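Local coordinates for photosystem II extrinsic protein V (Arthrospira maxima, PDB 1F1C) that carries one covalently bound heme c and, as an extrinsic lumenal subunit of photosystem II, probably helps to stabilise the oxygen-evolving complex, at residues 68-73 against 116-121; 5-10 against 16-21. All blocks are in the same frame, centred on the assembly; numbering follows the deposited sequence.

Interaction 1: residues 68-73 against 116-121; sequences AALVDY and YILLQP. With HEC (heme c), chain C.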
loop_
_atom_site.group_PDB
_atom_site.type_symbol
_atom_site.label_atom_id
_atom_site.label_comp_id
_atom_site.label_asym_id
_atom_site.label_seq_id
_atom_site.Cartn_x
_atom_site.Cartn_y
_atom_site.Cartn_z
ATOM N N ALA A 68 -22.000 3.999 -5.786
ATOM C CA ALA A 68 -21.165 4.294 -6.952
ATOM C C ALA A 68 -19.770 4.746 -6.546
ATOM O O ALA A 68 -18.769 4.307 -7.125
ATOM C CB ALA A 68 -21.822 5.374 -7.831
ATOM N N ALA A 69 -19.712 5.627 -5.552
ATOM C CA ALA A 69 -18.442 6.154 -5.084
ATOM C C ALA A 69 -17.595 5.055 -4.483
ATOM O O ALA A 69 -16.385 5.010 -4.706
ATOM C CB ALA A 69 -18.681 7.249 -4.069
ATOM N N LEU A 70 -18.227 4.157 -3.734
ATOM C CA LEU A 70 -17.492 3.063 -3.113
ATOM C C LEU A 70 -16.997 2.095 -4.184
ATOM O O LEU A 70 -15.859 1.615 -4.131
ATOM C CB LEU A 70 -18.373 2.337 -2.097
ATOM C CG LEU A 70 -18.549 3.149 -0.805
ATOM C CD1 LEU A 70 -19.469 2.408 0.153
ATOM C CD2 LEU A 70 -17.178 3.389 -0.166
ATOM N N VAL A 71 -17.847 1.819 -5.165
ATOM C CA VAL A 71 -17.453 0.922 -6.239
ATOM C C VAL A 71 -16.266 1.509 -6.999
ATOM O O VAL A 71 -15.310 0.793 -7.311
ATOM C CB VAL A 71 -18.625 0.672 -7.201
ATOM C CG1 VAL A 71 -18.150 -0.131 -8.409
ATOM C CG2 VAL A 71 -19.723 -0.078 -6.472
ATOM N N ASP A 72 -16.320 2.814 -7.271
ATOM C CA ASP A 72 -15.246 3.514 -7.980
ATOM C C ASP A 72 -13.955 3.389 -7.203
ATOM O O ASP A 72 -12.884 3.132 -7.767
ATOM C CB ASP A 72 -15.576 5.003 -8.127
ATOM C CG ASP A 72 -14.435 5.804 -8.753
ATOM O OD1 ASP A 72 -14.072 6.862 -8.195
ATOM O OD2 ASP A 72 -13.904 5.388 -9.808
ATOM N N TYR A 73 -14.064 3.592 -5.894
ATOM C CA TYR A 73 -12.914 3.524 -5.015
ATOM C C TYR A 73 -12.148 2.213 -5.145
ATOM O O TYR A 73 -10.920 2.218 -5.237
ATOM C CB TYR A 73 -13.334 3.709 -3.555
ATOM C CG TYR A 73 -12.135 3.859 -2.663
ATOM C CD1 TYR A 73 -11.542 5.111 -2.462
ATOM C CD2 TYR A 73 -11.522 2.738 -2.108
ATOM C CE1 TYR A 73 -10.359 5.236 -1.729
ATOM C CE2 TYR A 73 -10.339 2.851 -1.388
ATOM C CZ TYR A 73 -9.764 4.099 -1.198
ATOM O OH TYR A 73 -8.602 4.205 -0.470
ATOM N N TYR A 116 -22.701 -3.524 1.721
ATOM C CA TYR A 116 -22.324 -4.055 3.030
ATOM C C TYR A 116 -21.694 -2.958 3.886
ATOM O O TYR A 116 -22.130 -2.703 5.012
ATOM C CB TYR A 116 -21.323 -5.211 2.875
ATOM C CG TYR A 116 -20.757 -5.681 4.192
ATOM C CD1 TYR A 116 -21.561 -6.327 5.126
ATOM C CD2 TYR A 116 -19.424 -5.440 4.524
ATOM C CE1 TYR A 116 -21.057 -6.719 6.361
ATOM C CE2 TYR A 116 -18.910 -5.831 5.751
ATOM C CZ TYR A 116 -19.733 -6.468 6.665
ATOM O OH TYR A 116 -19.232 -6.847 7.890
ATOM N N ILE A 117 -20.660 -2.317 3.348
ATOM C CA ILE A 117 -19.977 -1.250 4.063
ATOM C C ILE A 117 -20.965 -0.200 4.564
ATOM O O ILE A 117 -20.918 0.177 5.731
ATOM C CB ILE A 117 -18.909 -0.559 3.165
ATOM C CG1 ILE A 117 -17.735 -1.526 2.906
ATOM C CG2 ILE A 117 -18.443 0.749 3.828
ATOM C CD1 ILE A 117 -16.641 -1.000 1.937
ATOM N N LEU A 118 -21.860 0.255 3.688
ATOM C CA LEU A 118 -22.849 1.279 4.043
ATOM C C LEU A 118 -23.907 0.778 5.022
ATOM O O LEU A 118 -24.564 1.572 5.703
ATOM C CB LEU A 118 -23.552 1.812 2.783
ATOM C CG LEU A 118 -22.708 2.438 1.663
ATOM C CD1 LEU A 118 -23.622 2.751 0.483
ATOM C CD2 LEU A 118 -22.007 3.693 2.149
ATOM N N LEU A 119 -24.080 -0.535 5.091
ATOM C CA LEU A 119 -25.066 -1.110 5.990
ATOM C C LEU A 119 -24.611 -1.128 7.447
ATOM O O LEU A 119 -25.375 -0.772 8.333
ATOM C CB LEU A 119 -25.396 -2.538 5.566
ATOM C CG LEU A 119 -26.383 -3.288 6.473
ATOM C CD1 LEU A 119 -27.760 -2.650 6.401
ATOM C CD2 LEU A 119 -26.451 -4.745 6.033
ATOM N N GLN A 120 -23.363 -1.525 7.683
ATOM C CA GLN A 120 -22.836 -1.650 9.032
ATOM C C GLN A 120 -23.187 -0.565 10.043
ATOM O O GLN A 120 -23.697 -0.874 11.117
ATOM C CB GLN A 120 -21.335 -1.885 8.961
ATOM C CG GLN A 120 -21.027 -3.134 8.165
ATOM C CD GLN A 120 -21.967 -4.282 8.517
ATOM O OE1 GLN A 120 -21.906 -4.834 9.608
ATOM N NE2 GLN A 120 -22.851 -4.626 7.594
ATOM N N PRO A 121 -22.939 0.717 9.728
ATOM C CA PRO A 121 -23.309 1.712 10.748
ATOM C C PRO A 121 -24.822 1.747 11.037
ATOM O O PRO A 121 -25.256 2.083 12.136
ATOM C CB PRO A 121 -22.779 3.020 10.165
ATOM C CG PRO A 121 -22.802 2.773 8.662
ATOM C CD PRO A 121 -22.329 1.350 8.542
HETATM FE FE HEC C . -8.887 -0.025 2.182
HETATM C CHA HEC C . -8.929 3.349 2.577
HETATM C CHB HEC C . -12.238 0.089 1.169
HETATM C CHC HEC C . -8.908 -3.369 1.540
HETATM C CHD HEC C . -5.829 -0.208 3.613
HETATM N NA HEC C . -10.240 1.403 1.866
HETATM C C1A HEC C . -10.081 2.747 2.068
HETATM C C2A HEC C . -11.322 3.426 1.809
HETATM C C3A HEC C . -12.232 2.532 1.421
HETATM C C4A HEC C . -11.580 1.273 1.499
HETATM C CMA HEC C . -13.601 2.778 0.806
HETATM C CAA HEC C . -11.566 4.894 1.908
HETATM C CBA HEC C . -11.920 5.171 3.346
HETATM C CGA HEC C . -12.392 6.583 3.540
HETATM O O1A HEC C . -12.366 7.352 2.559
HETATM O O2A HEC C . -12.785 6.926 4.668
HETATM N NB HEC C . -10.238 -1.333 1.489
HETATM C C1B HEC C . -11.595 -1.124 1.145
HETATM C C2B HEC C . -12.198 -2.303 0.620
HETATM C C3B HEC C . -11.228 -3.239 0.596
HETATM C C4B HEC C . -10.043 -2.665 1.192
HETATM C CMB HEC C . -13.642 -2.502 0.189
HETATM C CAB HEC C . -11.358 -4.516 0.050
HETATM C CBB HEC C . -11.608 -4.714 -1.321
HETATM N NC HEC C . -7.658 -1.465 2.539
HETATM C C1C HEC C . -7.823 -2.805 2.228
HETATM C C2C HEC C . -6.706 -3.577 2.657
HETATM C C3C HEC C . -5.797 -2.707 3.186
HETATM C C4C HEC C . -6.429 -1.386 3.150
HETATM C CMC HEC C . -6.579 -5.098 2.607
HETATM C CAC HEC C . -4.566 -3.079 3.787
HETATM C CBC HEC C . -3.553 -3.770 3.055
HETATM N ND HEC C . -7.616 1.296 2.880
HETATM C C1D HEC C . -6.363 1.062 3.399
HETATM C C2D HEC C . -5.721 2.274 3.778
HETATM C C3D HEC C . -6.588 3.264 3.487
HETATM C C4D HEC C . -7.780 2.659 2.956
HETATM C CMD HEC C . -4.404 2.405 4.578
HETATM C CAD HEC C . -6.334 4.771 3.604
HETATM C CBD HEC C . -5.687 5.351 2.348
HETATM C CGD HEC C . -5.502 6.864 2.420
HETATM O O1D HEC C . -6.503 7.603 2.421
HETATM O O2D HEC C . -4.343 7.320 2.482
#

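Interaction 2: residues 5-10 against 16-21; sequences LRTFPI and TAVLSL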
loop_
_atom_site.group_PDB
_atom_site.type_symbol
_atom_site.label_atom_id
_atom_site.label_comp_id
_atom_site.label_asym_id
_atom_site.label_seq_id
_atom_site.Cartn_x
_atom_site.Cartn_y
_atom_site.Cartn_z
ATOM N N LEU A 5 -33.729 -0.235 5.956
ATOM C CA LEU A 5 -32.319 -0.257 6.297
ATOM C C LEU A 5 -31.489 -0.604 5.073
ATOM O O LEU A 5 -30.330 -0.197 4.962
ATOM C CB LEU A 5 -32.056 -1.285 7.397
ATOM C CG LEU A 5 -32.685 -1.004 8.764
ATOM C CD1 LEU A 5 -32.451 -2.198 9.665
ATOM C CD2 LEU A 5 -32.090 0.262 9.382
ATOM N N ARG A 6 -32.096 -1.347 4.155
ATOM C CA ARG A 6 -31.426 -1.786 2.940
ATOM C C ARG A 6 -31.558 -0.803 1.780
ATOM O O ARG A 6 -31.333 -1.167 0.629
ATOM C CB ARG A 6 -31.953 -3.165 2.538
ATOM C CG ARG A 6 -31.576 -4.260 3.538
ATOM C CD ARG A 6 -32.596 -5.384 3.587
ATOM N NE ARG A 6 -32.813 -5.997 2.283
ATOM C CZ ARG A 6 -33.995 -6.057 1.675
ATOM N NH1 ARG A 6 -35.076 -5.541 2.252
ATOM N NH2 ARG A 6 -34.098 -6.633 0.485
ATOM N N THR A 7 -31.919 0.439 2.094
ATOM C CA THR A 7 -32.047 1.489 1.088
ATOM C C THR A 7 -30.806 2.373 1.222
ATOM O O THR A 7 -30.604 2.992 2.264
ATOM C CB THR A 7 -33.295 2.375 1.327
ATOM O OG1 THR A 7 -34.487 1.578 1.265
ATOM C CG2 THR A 7 -33.383 3.457 0.268
ATOM N N PHE A 8 -29.975 2.428 0.181
ATOM C CA PHE A 8 -28.770 3.240 0.233
ATOM C C PHE A 8 -28.706 4.195 -0.939
ATOM O O PHE A 8 -29.409 4.021 -1.931
ATOM C CB PHE A 8 -27.514 2.366 0.186
ATOM C CG PHE A 8 -27.613 1.120 0.998
ATOM C CD1 PHE A 8 -28.120 -0.043 0.437
ATOM C CD2 PHE A 8 -27.226 1.112 2.336
ATOM C CE1 PHE A 8 -28.244 -1.202 1.195
ATOM C CE2 PHE A 8 -27.346 -0.044 3.107
ATOM C CZ PHE A 8 -27.857 -1.203 2.537
ATOM N N PRO A 9 -27.861 5.228 -0.836
ATOM C CA PRO A 9 -27.737 6.182 -1.935
ATOM C C PRO A 9 -26.885 5.440 -2.960
ATOM O O PRO A 9 -25.781 4.999 -2.634
ATOM C CB PRO A 9 -26.964 7.345 -1.312
ATOM C CG PRO A 9 -27.068 7.125 0.169
ATOM C CD PRO A 9 -27.045 5.643 0.313
ATOM N N ILE A 10 -27.383 5.280 -4.180
ATOM C CA ILE A 10 -26.616 4.565 -5.192
ATOM C C ILE A 10 -25.551 5.463 -5.812
ATOM O O ILE A 10 -24.497 4.989 -6.233
ATOM C CB ILE A 10 -27.518 4.021 -6.317
ATOM C CG1 ILE A 10 -26.644 3.325 -7.364
ATOM C CG2 ILE A 10 -28.316 5.152 -6.942
ATOM C CD1 ILE A 10 -27.350 3.011 -8.651
ATOM N N THR A 16 -31.752 6.525 -4.759
ATOM C CA THR A 16 -31.745 5.441 -3.792
ATOM C C THR A 16 -31.872 4.093 -4.486
ATOM O O THR A 16 -32.407 3.992 -5.586
ATOM C CB THR A 16 -32.887 5.583 -2.751
ATOM O OG1 THR A 16 -34.138 5.729 -3.429
ATOM C CG2 THR A 16 -32.652 6.793 -1.856
ATOM N N ALA A 17 -31.353 3.063 -3.832
ATOM C CA ALA A 17 -31.402 1.703 -4.343
ATOM C C ALA A 17 -31.678 0.764 -3.181
ATOM O O ALA A 17 -31.151 0.935 -2.083
ATOM C CB ALA A 17 -30.087 1.338 -4.998
ATOM N N VAL A 18 -32.511 -0.231 -3.411
ATOM C CA VAL A 18 -32.815 -1.175 -2.362
ATOM C C VAL A 18 -32.080 -2.462 -2.680
ATOM O O VAL A 18 -32.396 -3.132 -3.657
ATOM C CB VAL A 18 -34.325 -1.442 -2.280
ATOM C CG1 VAL A 18 -34.635 -2.297 -1.057
ATOM C CG2 VAL A 18 -35.081 -0.117 -2.220
ATOM N N LEU A 19 -31.077 -2.795 -1.881
ATOM C CA LEU A 19 -30.338 -4.023 -2.119
ATOM C C LEU A 19 -31.016 -5.190 -1.431
ATOM O O LEU A 19 -31.664 -5.029 -0.402
ATOM C CB LEU A 19 -28.898 -3.906 -1.614
ATOM C CG LEU A 19 -27.910 -3.238 -2.565
ATOM C CD1 LEU A 19 -28.315 -1.786 -2.789
ATOM C CD2 LEU A 19 -26.504 -3.328 -1.981
ATOM N N SER A 20 -30.869 -6.371 -2.013
ATOM C CA SER A 20 -31.456 -7.558 -1.420
ATOM C C SER A 20 -30.528 -7.974 -0.293
ATOM O O SER A 20 -29.335 -7.667 -0.312
ATOM C CB SER A 20 -31.534 -8.694 -2.441
ATOM O OG SER A 20 -30.251 -9.278 -2.623
ATOM N N LEU A 21 -31.078 -8.672 0.687
ATOM C CA LEU A 21 -30.289 -9.145 1.805
ATOM C C LEU A 21 -29.235 -10.106 1.274
ATOM O O LEU A 21 -28.102 -10.114 1.747
ATOM C CB LEU A 21 -31.190 -9.846 2.829
ATOM C CG LEU A 21 -30.472 -10.480 4.028
ATOM C CD1 LEU A 21 -29.562 -9.445 4.683
ATOM C CD2 LEU A 21 -31.488 -11.012 5.018
#

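Interaction 1: residues 68-73 against 116-121
With CG set anti to its own carbonyl carbon (chi1 -75°), Leu70 leans out from helix 67-75 toward helix 107-124, and Leu118 makes the matching turn (chi1 -58°) from the other side, which brings the two side chains together tip to tip. In this cytochrome c fold the two helices help to wall the heme c pocket, and the contact between them is small and wholly apolar. Leu70 divides its two methyls between helix and cofactor. CD1 goes to the helix, where it presses on Leu118 CD2 at 3.5 Å, closer than carbons normally pack, and also meets CG of the same leucine; the same methyl also lies 4.2 Å from Ile117 CG2. CD2 turns to the heme and touches its methyl CMA at 3.8 Å.

Ile117 bridges in the same way. Its CG2 branch faces Leu70, while the CG1 branch extends until CD1 rests on the heme methyl CMB at 3.8 Å, and the Ile117 side chain is about 6 Å from that of Cys35, which is bound covalently to the heme. Leu57 of helix 54-58 touches both Leu70 and Ile117 and so closes the apolar cluster, and Phe31 of helix 21-34 packs on Ile117.

One turn on from Leu70, Tyr73 lays its ring over the heme. CG stands anti to the backbone N (chi1 -171°), and one ring face is applied to pyrrole ring A: CE2 lies 3.4 Å from heme C2A. The axial ligand His90 meets the same tyrosine ring edge-to-face. The phenol oxygen reaches farthest across the porphyrin, Tyr73 OH standing 3.2 Å from the meso carbon CHA.

Interaction 2: residues 5-10 against 16-21
Phe8 and Leu19 cross at about a right angle, the leucine meeting the ring at its edge: Leu19 CD1 lies near the ring plane, 3.7 Å from Phe8 CD1, and Leu19 CB approaches the neighbouring CE1. The phenylalanine CG stands anti to its carbonyl carbon (chi1 -40°), carrying the ring along the strand toward Leu19. Helix 107-124 packs against this pair, with Leu118, Leu119 and Lys122 on Phe8 and Tyr111 on Leu19, and Ile67 of helix 67-75 touches both; the two side chains are buried although the contact as a whole lies at the surface. Farther along, Ile10 CB sits 3.9 Å from Ala17 CB.

Strands 7-9 and 16-18 form a small antiparallel beta hairpin. Its hydrogen-bonded pair is Phe8 with Ala17, joined in both directions: Phe8 N gives to Ala17 O at 3.0 Å, and Ala17 N returns a bond to Phe8 O. A third bond, from Leu19 N to Arg6 O, carries the pairing past the strand ends. In the non-hydrogen-bonded pairs Thr7-Val18 and Pro9-Thr16 the chains come closer, and CA-H...O contacts fill in, such as Thr7 CA to Ala17 O.

The face carrying Thr7 and Val18 looks away from Phe8. Thr7 sends its two branches different ways: CG2, anti to the backbone N, slants across Thr16 and touches its CB at 3.7 Å, whereas OG1 passes Val18 CG2 and is hydrogen-bonded to Glu3 O.

At the far end Arg6, its chain bent at chi3 (57°), folds over the link that runs from Leu19 into helix 21-34. Ser20 N-caps this helix, and the guanidinium presents its edge to that turn, with Arg6 NH2 3.4 Å from Ser20 CA in the plane of the group.

Overall arrangement
The centres of the two interactions lie 11 Å apart, and along the chain interaction 2 closes before interaction 1 opens. Segments 5-10 and 68-73 are joined by a probable hydrogen bond from Ala68 N to Ile10 O at 2.7 Å, beside a backbone bond between Pro9 and Ile67. Segments 5-10 and 116-121 meet by packing: Phe8 CD2 lies 3.8 Å from Leu118 CB. Leu118 is thus shared, its side chain meeting both Leu70 and the hairpin. Interaction 1 touches the heme directly, whereas interaction 2 stands a layer farther out, with the side chain of Leu19 about 13 Å from the cofactor.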